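Alternansucrase (Leuconostoc mesenteroides, PDB 6HVG) belongs to glycoside hydrolase family 70, with a TIM-barrel type catalytic domain, a bound calcium ion and repeats of the choline-binding type. Local coordinates at residues L594-Y599 with P1086-S1091; Q590-N595 with D1202-Y1207; F603-G608 with N612-G617. All blocks are in the same frame, centred on the assembly; numbering follows the deposited sequence.

Interaction 1 of 3, residues L594-Y599 with P1086-S1091; sequences LNWLHY and PQYRSS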
loop_
_atom_site.group_PDB
_atom_site.type_symbol
_atom_site.label_atom_id
_atom_site.label_comp_id
_atom_site.label_asym_id
_atom_site.label_seq_id
_atom_site.Cartn_x
_atom_site.Cartn_y
_atom_site.Cartn_z
ATOM N N LEU A 594 -28.265 2.627 -5.471
ATOM C CA LEU A 594 -29.467 1.825 -5.265
ATOM C C LEU A 594 -29.975 1.238 -6.574
ATOM O O LEU A 594 -30.451 0.109 -6.605
ATOM C CB LEU A 594 -30.570 2.682 -4.622
ATOM C CG LEU A 594 -31.915 1.999 -4.356
ATOM C CD1 LEU A 594 -31.715 0.835 -3.386
ATOM C CD2 LEU A 594 -32.911 3.024 -3.834
ATOM N N ASN A 595 -29.914 2.029 -7.650
ATOM C CA ASN A 595 -30.299 1.551 -8.985
ATOM C C ASN A 595 -29.458 0.340 -9.365
ATOM O O ASN A 595 -29.994 -0.676 -9.805
ATOM C CB ASN A 595 -30.124 2.654 -10.038
ATOM C CG ASN A 595 -30.921 2.398 -11.316
ATOM O OD1 ASN A 595 -32.150 2.519 -11.323
ATOM N ND2 ASN A 595 -30.232 2.043 -12.398
ATOM N N TRP A 596 -28.144 0.457 -9.151
ATOM C CA TRP A 596 -27.210 -0.629 -9.418
ATOM C C TRP A 596 -27.525 -1.832 -8.571
ATOM O O TRP A 596 -27.492 -2.966 -9.054
ATOM C CB TRP A 596 -25.793 -0.164 -9.140
ATOM C CG TRP A 596 -24.698 -1.087 -9.608
ATOM C CD1 TRP A 596 -24.710 -1.885 -10.701
ATOM C CD2 TRP A 596 -23.410 -1.230 -9.024
ATOM N NE1 TRP A 596 -23.513 -2.541 -10.820
ATOM C CE2 TRP A 596 -22.700 -2.149 -9.797
ATOM C CE3 TRP A 596 -22.799 -0.686 -7.901
ATOM C CZ2 TRP A 596 -21.398 -2.531 -9.497
ATOM C CZ3 TRP A 596 -21.498 -1.074 -7.595
ATOM C CH2 TRP A 596 -20.812 -1.971 -8.401
ATOM N N LEU A 597 -27.837 -1.585 -7.306
ATOM C CA LEU A 597 -28.195 -2.655 -6.370
ATOM C C LEU A 597 -29.447 -3.373 -6.804
ATOM O O LEU A 597 -29.516 -4.586 -6.722
ATOM C CB LEU A 597 -28.401 -2.101 -4.973
ATOM C CG LEU A 597 -28.831 -3.090 -3.903
ATOM C CD1 LEU A 597 -27.801 -4.200 -3.723
ATOM C CD2 LEU A 597 -29.068 -2.336 -2.608
ATOM N N HIS A 598 -30.442 -2.635 -7.260
ATOM C CA HIS A 598 -31.660 -3.248 -7.779
ATOM C C HIS A 598 -31.305 -4.089 -8.976
ATOM O O HIS A 598 -31.755 -5.229 -9.091
ATOM C CB HIS A 598 -32.662 -2.181 -8.175
ATOM C CG HIS A 598 -33.937 -2.722 -8.735
ATOM N ND1 HIS A 598 -35.010 -3.074 -7.942
ATOM C CD2 HIS A 598 -34.332 -2.913 -10.014
ATOM C CE1 HIS A 598 -36.003 -3.480 -8.708
ATOM N NE2 HIS A 598 -35.619 -3.389 -9.971
ATOM N N TYR A 599 -30.480 -3.533 -9.859
ATOM C CA TYR A 599 -30.074 -4.215 -11.085
ATOM C C TYR A 599 -29.420 -5.564 -10.798
ATOM O O TYR A 599 -29.672 -6.535 -11.515
ATOM C CB TYR A 599 -29.141 -3.322 -11.884
ATOM C CG TYR A 599 -28.467 -3.945 -13.079
ATOM C CD1 TYR A 599 -29.088 -3.980 -14.304
ATOM C CD2 TYR A 599 -27.181 -4.443 -12.992
ATOM C CE1 TYR A 599 -28.446 -4.491 -15.420
ATOM C CE2 TYR A 599 -26.527 -4.951 -14.097
ATOM C CZ TYR A 599 -27.163 -4.970 -15.306
ATOM O OH TYR A 599 -26.535 -5.489 -16.421
ATOM N N PRO A 1086 -16.824 -10.621 -8.224
ATOM C CA PRO A 1086 -17.475 -9.491 -8.875
ATOM C C PRO A 1086 -17.458 -9.684 -10.375
ATOM O O PRO A 1086 -16.393 -9.935 -10.957
ATOM C CB PRO A 1086 -16.602 -8.305 -8.486
ATOM C CG PRO A 1086 -15.271 -8.911 -8.168
ATOM C CD PRO A 1086 -15.618 -10.202 -7.500
ATOM N N GLN A 1087 -18.631 -9.576 -10.997
ATOM C CA GLN A 1087 -18.807 -9.999 -12.388
ATOM C C GLN A 1087 -18.628 -8.883 -13.408
ATOM O O GLN A 1087 -18.938 -9.060 -14.599
ATOM C CB GLN A 1087 -20.193 -10.600 -12.560
ATOM C CG GLN A 1087 -20.426 -11.825 -11.705
ATOM C CD GLN A 1087 -19.528 -12.958 -12.101
ATOM O OE1 GLN A 1087 -19.487 -13.327 -13.267
ATOM N NE2 GLN A 1087 -18.806 -13.521 -11.136
ATOM N N TYR A 1088 -18.074 -7.757 -12.968
ATOM C CA TYR A 1088 -18.059 -6.542 -13.789
ATOM C C TYR A 1088 -16.894 -6.606 -14.763
ATOM O O TYR A 1088 -15.871 -7.204 -14.465
ATOM C CB TYR A 1088 -17.989 -5.338 -12.875
ATOM C CG TYR A 1088 -18.926 -5.530 -11.702
ATOM C CD1 TYR A 1088 -20.297 -5.479 -11.876
ATOM C CD2 TYR A 1088 -18.444 -5.830 -10.432
ATOM C CE1 TYR A 1088 -21.155 -5.688 -10.826
ATOM C CE2 TYR A 1088 -19.303 -6.026 -9.376
ATOM C CZ TYR A 1088 -20.661 -5.959 -9.586
ATOM O OH TYR A 1088 -21.551 -6.180 -8.562
ATOM N N ARG A 1089 -17.059 -6.029 -15.940
ATOM C CA ARG A 1089 -16.016 -6.116 -16.972
ATOM C C ARG A 1089 -14.728 -5.415 -16.550
ATOM O O ARG A 1089 -14.750 -4.219 -16.219
ATOM C CB ARG A 1089 -16.473 -5.510 -18.298
ATOM C CG ARG A 1089 -15.362 -5.538 -19.337
ATOM C CD ARG A 1089 -15.862 -5.296 -20.734
ATOM N NE ARG A 1089 -17.075 -6.052 -21.036
ATOM C CZ ARG A 1089 -17.128 -7.370 -21.225
ATOM N NH1 ARG A 1089 -16.037 -8.126 -21.149
ATOM N NH2 ARG A 1089 -18.281 -7.936 -21.528
ATOM N N SER A 1090 -13.618 -6.147 -16.620
ATOM C CA SER A 1090 -12.336 -5.610 -16.205
ATOM C C SER A 1090 -11.885 -4.449 -17.088
ATOM O O SER A 1090 -12.098 -4.453 -18.313
ATOM C CB SER A 1090 -11.266 -6.684 -16.221
ATOM O OG SER A 1090 -9.979 -6.122 -15.997
ATOM N N SER A 1091 -11.259 -3.465 -16.442
ATOM C CA SER A 1091 -10.625 -2.349 -17.133
ATOM C C SER A 1091 -9.284 -2.776 -17.737
ATOM O O SER A 1091 -8.728 -2.067 -18.578
ATOM C CB SER A 1091 -10.422 -1.171 -16.186
ATOM O OG SER A 1091 -9.708 -1.580 -15.036
#

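Interaction 2 of 3, residues Q590-N595 with D1202-Y1207; sequences QAEQLN and DYQAKY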
loop_
_atom_site.group_PDB
_atom_site.type_symbol
_atom_site.label_atom_id
_atom_site.label_comp_id
_atom_site.label_asym_id
_atom_site.label_seq_id
_atom_site.Cartn_x
_atom_site.Cartn_y
_atom_site.Cartn_z
ATOM N N GLN A 590 -25.949 8.355 -4.380
ATOM C CA GLN A 590 -26.571 7.359 -3.524
ATOM C C GLN A 590 -27.748 6.675 -4.213
ATOM O O GLN A 590 -27.893 5.453 -4.131
ATOM C CB GLN A 590 -27.019 7.981 -2.202
ATOM C CG GLN A 590 -25.861 8.378 -1.304
ATOM C CD GLN A 590 -26.308 8.969 0.022
ATOM O OE1 GLN A 590 -27.492 9.227 0.228
ATOM N NE2 GLN A 590 -25.347 9.202 0.930
ATOM N N ALA A 591 -28.574 7.454 -4.900
ATOM C CA ALA A 591 -29.698 6.907 -5.677
ATOM C C ALA A 591 -29.185 5.967 -6.763
ATOM O O ALA A 591 -29.775 4.910 -7.001
ATOM C CB ALA A 591 -30.529 8.027 -6.318
ATOM N N GLU A 592 -28.099 6.357 -7.430
ATOM C CA GLU A 592 -27.536 5.544 -8.506
ATOM C C GLU A 592 -26.994 4.207 -7.966
ATOM O O GLU A 592 -27.107 3.175 -8.615
ATOM C CB GLU A 592 -26.453 6.326 -9.235
ATOM C CG GLU A 592 -25.673 5.519 -10.250
ATOM C CD GLU A 592 -26.555 4.704 -11.171
ATOM O OE1 GLU A 592 -27.693 5.124 -11.449
ATOM O OE2 GLU A 592 -26.065 3.668 -11.648
ATOM N N GLN A 593 -26.434 4.232 -6.763
ATOM C CA GLN A 593 -25.943 3.013 -6.138
ATOM C C GLN A 593 -27.115 2.066 -5.833
ATOM O O GLN A 593 -26.966 0.857 -5.898
ATOM C CB GLN A 593 -25.176 3.307 -4.856
ATOM C CG GLN A 593 -23.959 4.182 -4.980
ATOM C CD GLN A 593 -22.804 3.522 -5.665
ATOM O OE1 GLN A 593 -22.887 2.433 -6.229
ATOM N NE2 GLN A 593 -21.701 4.189 -5.598
ATOM N N LEU A 594 -28.265 2.627 -5.471
ATOM C CA LEU A 594 -29.467 1.825 -5.265
ATOM C C LEU A 594 -29.975 1.238 -6.574
ATOM O O LEU A 594 -30.451 0.109 -6.605
ATOM C CB LEU A 594 -30.570 2.682 -4.622
ATOM C CG LEU A 594 -31.915 1.999 -4.356
ATOM C CD1 LEU A 594 -31.715 0.835 -3.386
ATOM C CD2 LEU A 594 -32.911 3.024 -3.834
ATOM N N ASN A 595 -29.914 2.029 -7.650
ATOM C CA ASN A 595 -30.299 1.551 -8.985
ATOM C C ASN A 595 -29.458 0.340 -9.365
ATOM O O ASN A 595 -29.994 -0.676 -9.805
ATOM C CB ASN A 595 -30.124 2.654 -10.038
ATOM C CG ASN A 595 -30.921 2.398 -11.316
ATOM O OD1 ASN A 595 -32.150 2.519 -11.323
ATOM N ND2 ASN A 595 -30.232 2.043 -12.398
ATOM N N ASP A 1202 -22.077 3.168 -23.046
ATOM C CA ASP A 1202 -21.771 1.873 -22.423
ATOM C C ASP A 1202 -23.028 1.369 -21.700
ATOM O O ASP A 1202 -24.097 1.951 -21.881
ATOM C CB ASP A 1202 -20.567 2.020 -21.471
ATOM C CG ASP A 1202 -20.823 2.989 -20.298
ATOM O OD1 ASP A 1202 -21.825 3.753 -20.292
ATOM O OD2 ASP A 1202 -19.985 2.990 -19.367
ATOM N N TYR A 1203 -22.925 0.297 -20.914
ATOM C CA TYR A 1203 -24.097 -0.227 -20.194
ATOM C C TYR A 1203 -24.508 0.647 -18.997
ATOM O O TYR A 1203 -25.659 0.612 -18.570
ATOM C CB TYR A 1203 -23.913 -1.701 -19.804
ATOM C CG TYR A 1203 -23.995 -2.613 -21.017
ATOM C CD1 TYR A 1203 -22.849 -2.994 -21.716
ATOM C CD2 TYR A 1203 -25.226 -3.050 -21.494
ATOM C CE1 TYR A 1203 -22.932 -3.779 -22.846
ATOM C CE2 TYR A 1203 -25.319 -3.840 -22.630
ATOM C CZ TYR A 1203 -24.173 -4.195 -23.304
ATOM O OH TYR A 1203 -24.255 -4.984 -24.422
ATOM N N GLN A 1204 -23.593 1.472 -18.491
ATOM C CA GLN A 1204 -23.944 2.516 -17.517
ATOM C C GLN A 1204 -24.911 3.541 -18.110
ATOM O O GLN A 1204 -25.725 4.118 -17.389
ATOM C CB GLN A 1204 -22.680 3.220 -17.037
ATOM C CG GLN A 1204 -22.911 4.369 -16.070
ATOM C CD GLN A 1204 -23.298 3.893 -14.683
ATOM O OE1 GLN A 1204 -22.549 3.147 -14.041
ATOM N NE2 GLN A 1204 -24.461 4.350 -14.195
ATOM N N ALA A 1205 -24.797 3.794 -19.412
ATOM C CA ALA A 1205 -25.718 4.699 -20.096
ATOM C C ALA A 1205 -27.058 4.037 -20.347
ATOM O O ALA A 1205 -28.097 4.670 -20.207
ATOM C CB ALA A 1205 -25.105 5.189 -21.397
ATOM N N LYS A 1206 -27.044 2.761 -20.719
ATOM C CA LYS A 1206 -28.291 2.026 -20.942
ATOM C C LYS A 1206 -29.109 1.914 -19.662
ATOM O O LYS A 1206 -30.240 2.365 -19.612
ATOM C CB LYS A 1206 -28.015 0.624 -21.486
ATOM C CG LYS A 1206 -29.258 -0.034 -22.047
ATOM C CD LYS A 1206 -29.003 -1.491 -22.366
ATOM C CE LYS A 1206 -30.241 -2.162 -22.929
ATOM N NZ LYS A 1206 -29.819 -3.418 -23.592
ATOM N N TYR A 1207 -28.505 1.344 -18.622
ATOM C CA TYR A 1207 -29.213 0.989 -17.395
ATOM C C TYR A 1207 -29.151 2.021 -16.247
ATOM O O TYR A 1207 -29.856 1.884 -15.263
ATOM C CB TYR A 1207 -28.714 -0.377 -16.878
ATOM C CG TYR A 1207 -29.102 -1.568 -17.737
ATOM C CD1 TYR A 1207 -30.429 -1.803 -18.089
ATOM C CD2 TYR A 1207 -28.148 -2.464 -18.182
ATOM C CE1 TYR A 1207 -30.782 -2.889 -18.875
ATOM C CE2 TYR A 1207 -28.496 -3.560 -18.957
ATOM C CZ TYR A 1207 -29.809 -3.768 -19.301
ATOM O OH TYR A 1207 -30.145 -4.860 -20.052
#

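Interaction 3 of 3, residues F603-G608 with N612-G617; sequences FGSITG and NANFDG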
loop_
_atom_site.group_PDB
_atom_site.type_symbol
_atom_site.label_atom_id
_atom_site.label_comp_id
_atom_site.label_asym_id
_atom_site.label_seq_id
_atom_site.Cartn_x
_atom_site.Cartn_y
_atom_site.Cartn_z
ATOM N N PHE A 603 -30.948 -9.171 -11.616
ATOM C CA PHE A 603 -30.135 -9.270 -12.824
ATOM C C PHE A 603 -30.804 -10.141 -13.848
ATOM O O PHE A 603 -30.964 -9.741 -14.998
ATOM C CB PHE A 603 -28.732 -9.779 -12.532
ATOM C CG PHE A 603 -27.846 -9.839 -13.746
ATOM C CD1 PHE A 603 -27.490 -8.679 -14.405
ATOM C CD2 PHE A 603 -27.354 -11.047 -14.222
ATOM C CE1 PHE A 603 -26.671 -8.727 -15.534
ATOM C CE2 PHE A 603 -26.536 -11.097 -15.341
ATOM C CZ PHE A 603 -26.194 -9.938 -16.000
ATOM N N GLY A 604 -31.236 -11.317 -13.418
ATOM C CA GLY A 604 -31.891 -12.291 -14.298
ATOM C C GLY A 604 -33.197 -11.833 -14.931
ATOM O O GLY A 604 -33.422 -12.061 -16.109
ATOM N N SER A 605 -34.059 -11.195 -14.141
ATOM C CA SER A 605 -35.337 -10.674 -14.626
ATOM C C SER A 605 -35.148 -9.634 -15.732
ATOM O O SER A 605 -35.851 -9.655 -16.741
ATOM C CB SER A 605 -36.131 -10.043 -13.482
ATOM O OG SER A 605 -36.312 -10.945 -12.405
ATOM N N ILE A 606 -34.185 -8.737 -15.527
ATOM C CA ILE A 606 -33.943 -7.610 -16.421
ATOM C C ILE A 606 -33.215 -8.013 -17.695
ATOM O O ILE A 606 -33.593 -7.596 -18.779
ATOM C CB ILE A 606 -33.131 -6.533 -15.690
ATOM C CG1 ILE A 606 -33.985 -5.927 -14.576
ATOM C CG2 ILE A 606 -32.660 -5.450 -16.644
ATOM C CD1 ILE A 606 -33.189 -5.271 -13.474
ATOM N N THR A 607 -32.180 -8.835 -17.562
ATOM C CA THR A 607 -31.313 -9.191 -18.693
ATOM C C THR A 607 -31.718 -10.473 -19.444
ATOM O O THR A 607 -31.367 -10.629 -20.611
ATOM C CB THR A 607 -29.849 -9.315 -18.234
ATOM O OG1 THR A 607 -29.760 -10.185 -17.102
ATOM C CG2 THR A 607 -29.328 -7.955 -17.817
ATOM N N GLY A 608 -32.454 -11.377 -18.794
ATOM C CA GLY A 608 -32.911 -12.613 -19.437
ATOM C C GLY A 608 -34.353 -13.026 -19.206
ATOM O O GLY A 608 -34.710 -14.148 -19.543
ATOM N N ASN A 612 -35.417 -16.838 -12.105
ATOM C CA ASN A 612 -34.558 -17.710 -11.312
ATOM C C ASN A 612 -33.062 -17.477 -11.483
ATOM O O ASN A 612 -32.244 -18.219 -10.947
ATOM C CB ASN A 612 -34.890 -19.164 -11.617
ATOM C CG ASN A 612 -36.020 -19.683 -10.761
ATOM O OD1 ASN A 612 -37.173 -19.749 -11.212
ATOM N ND2 ASN A 612 -35.700 -20.061 -9.508
ATOM N N ALA A 613 -32.697 -16.437 -12.214
ATOM C CA ALA A 613 -31.297 -16.119 -12.431
ATOM C C ALA A 613 -30.898 -14.819 -11.720
ATOM O O ALA A 613 -30.091 -14.053 -12.240
ATOM C CB ALA A 613 -31.032 -16.048 -13.929
ATOM N N ASN A 614 -31.461 -14.582 -10.534
ATOM C CA ASN A 614 -31.246 -13.338 -9.780
ATOM C C ASN A 614 -30.395 -13.527 -8.532
ATOM O O ASN A 614 -30.538 -14.508 -7.831
ATOM C CB ASN A 614 -32.585 -12.744 -9.333
ATOM C CG ASN A 614 -33.376 -12.142 -10.473
ATOM O OD1 ASN A 614 -32.854 -11.911 -11.558
ATOM N ND2 ASN A 614 -34.639 -11.870 -10.227
ATOM N N PHE A 615 -29.504 -12.589 -8.243
ATOM C CA PHE A 615 -28.690 -12.656 -7.019
ATOM C C PHE A 615 -29.618 -12.543 -5.806
ATOM O O PHE A 615 -30.645 -11.880 -5.878
ATOM C CB PHE A 615 -27.638 -11.525 -6.994
ATOM C CG PHE A 615 -26.433 -11.754 -7.888
ATOM C CD1 PHE A 615 -25.412 -12.628 -7.506
ATOM C CD2 PHE A 615 -26.288 -11.058 -9.068
ATOM C CE1 PHE A 615 -24.304 -12.823 -8.303
ATOM C CE2 PHE A 615 -25.179 -11.237 -9.865
ATOM C CZ PHE A 615 -24.185 -12.130 -9.485
ATOM N N ASP A 616 -29.243 -13.165 -4.697
ATOM C CA ASP A 616 -30.097 -13.190 -3.490
ATOM C C ASP A 616 -29.623 -12.280 -2.383
ATOM O O ASP A 616 -30.429 -11.787 -1.611
ATOM C CB ASP A 616 -30.181 -14.605 -2.906
ATOM C CG ASP A 616 -30.600 -15.632 -3.939
ATOM O OD1 ASP A 616 -31.816 -15.745 -4.239
ATOM O OD2 ASP A 616 -29.691 -16.278 -4.477
ATOM N N GLY A 617 -28.310 -12.116 -2.265
ATOM C CA GLY A 617 -27.734 -11.271 -1.239
ATOM C C GLY A 617 -26.554 -10.518 -1.787
ATOM O O GLY A 617 -26.191 -10.703 -2.937
#

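Interaction 1 of 3, residues L594-Y599 with P1086-S1091
W596 and Y1088 carry this contact, one aromatic ring from a helix against one from a loop. Both belong to the (beta/alpha)8 barrel of family 70, which is circularly permuted in this family. Helix 587-601 precedes barrel strand 617-620 in the chain. The loop around Y1088 follows barrel strand 1081-1083. The contact is small and buried.

The tight part is confined to the two rings. W596 CZ2 stands 3.4 Å above the plane of the Y1088 ring. It lies over one face of the phenol, displaced toward the rim. Its neighbours there are CE1 and CZ of Y1088, with W596 CZ2 to Y1088 CZ at 3.5 Å. The planes are inclined by 51°, so the pair is oblique. The centroids of the tryptophan six-membered ring and the tyrosine ring are 5.1 Å apart. The two side chains approach from opposite directions. W596 has CG anti to the backbone N (chi1 -169°), which carries the indole out from the helix toward the loop.

Around this patch the segments are loosely related. Even the nearest CA atoms, those of W596 and Y1088, are 11.7 Å apart. Y599 starts toward the loop, yet its side chain comes no nearer to it than 6.3 Å; it packs on F1120 instead. R1089 is partly exposed and forms a salt bridge with D1117. On the helix, L597 packs on A634 and Y637 of helix 629-642.

The polar atoms of both rings are satisfied by backbone carbonyls outside the two segments. W596 NE1 is hydrogen-bonded to R1115 O, and Y1088 OH to D1155 O on barrel strand 1151-1156.

Interaction 2 of 3, residues Q590-N595 with D1202-Y1207
N595 and Y1207 mark the closest approach of the two backbones, with their CA atoms 8.5 Å apart. One segment is a continuous part of helix 587-601. The other is the short helix 1203-1207, with D1202 at its N-cap. D1202 OD1 accepts from A1205 N at 3.1 Å.

Two hydrogen bonds span the gap. Q1204 NE2 donates to E592 OE2 over 3.1 Å, with an N-H...O angle of 159°. The oxygen lies in the amide plane of Q1204. The donor, in contrast, sits well above the carboxylate plane, 70° out of it. The glutamine chain bends at chi2 (74°), which brings its end nearer to the glutamate. The second hydrogen bond is weak: N595 ND2 to Y1207 O, 2.9 Å. The other end of that amide, N595 OD1, accepts from F1211 N.

E592 has further partners. OE2 also meets R1115 NH2 in a salt bridge and Y1116 OH in a hydrogen bond, while OE1 meets G1209 N. Q1204 NE2 is also hydrogen-bonded to I1240 O. A buried carboxylate among these partners is probably ionised. It joins helix 587-601, which leads toward barrel strand 617-620, to R1115, Y1116 and helix 1203-1207.

Interaction 3 of 3, residues F603-G608 with N612-G617
N614, F603 and G604 have the most surface buried in this contact. N614 reaches from the loop to the first turn of helix 603-608 and grips it with both ends of its amide. Its CG lies beside the backbone N and anti to the carbonyl carbon (chi1 -72°), which brings the amide to the helix. OD1 accepts from S605 N at 2.9 Å, in the carbonyl plane and on a lone pair. ND2 donates to S605 OG, also at 2.9 Å, and this bond is nearly straight at 171°. The serine oxygen lies in the amide plane. Two bonds to one residue fix the rotation of the N614 side chain. S605 OG also meets D611 OD1.

G604 is where the backbones come closest, with G604 CA 4.3 Å from A613 CA. It has no side chain on the face toward the loop, and A613 CB rests 3.9 Å from G604 CA.

F603 makes the apolar part. Its CB lies 4.4 Å from F615 CD2, a loose contact that is oblique to the F615 ring. F603 also packs on L1138 and F615 on I1142, both from helix 1135-1147. One face of the F603 ring carries T607 OG1 over its centre.

The arrangement is a helix-to-strand connection of the barrel. The chain leaves helix 603-608, is back beside its first turn at A613, and runs on through N614-D616 into parallel strand 617-620.

Interactions 1 and 2 share helix 587-601, and their centres are about 9 Å apart. Helix 603-608 of interaction 3 follows that helix, so interaction 3 is nested inside the chain loops closed by the other two. Its centre is about 12 Å from that of interaction 1 and about 16 Å from that of interaction 2. Packing joins the three. Y599 CE1 meets Y1207 CD2 at 3.4 Å, and Y1207 CE1 lies 3.9 Å from I606 CG2. R1115 links interactions 1 and 2, meeting W596 through its backbone and E592 through its side chain. The W596 side chain is about 12 Å from the calcium ion, which is bound by E575, D581, N625 and D1159.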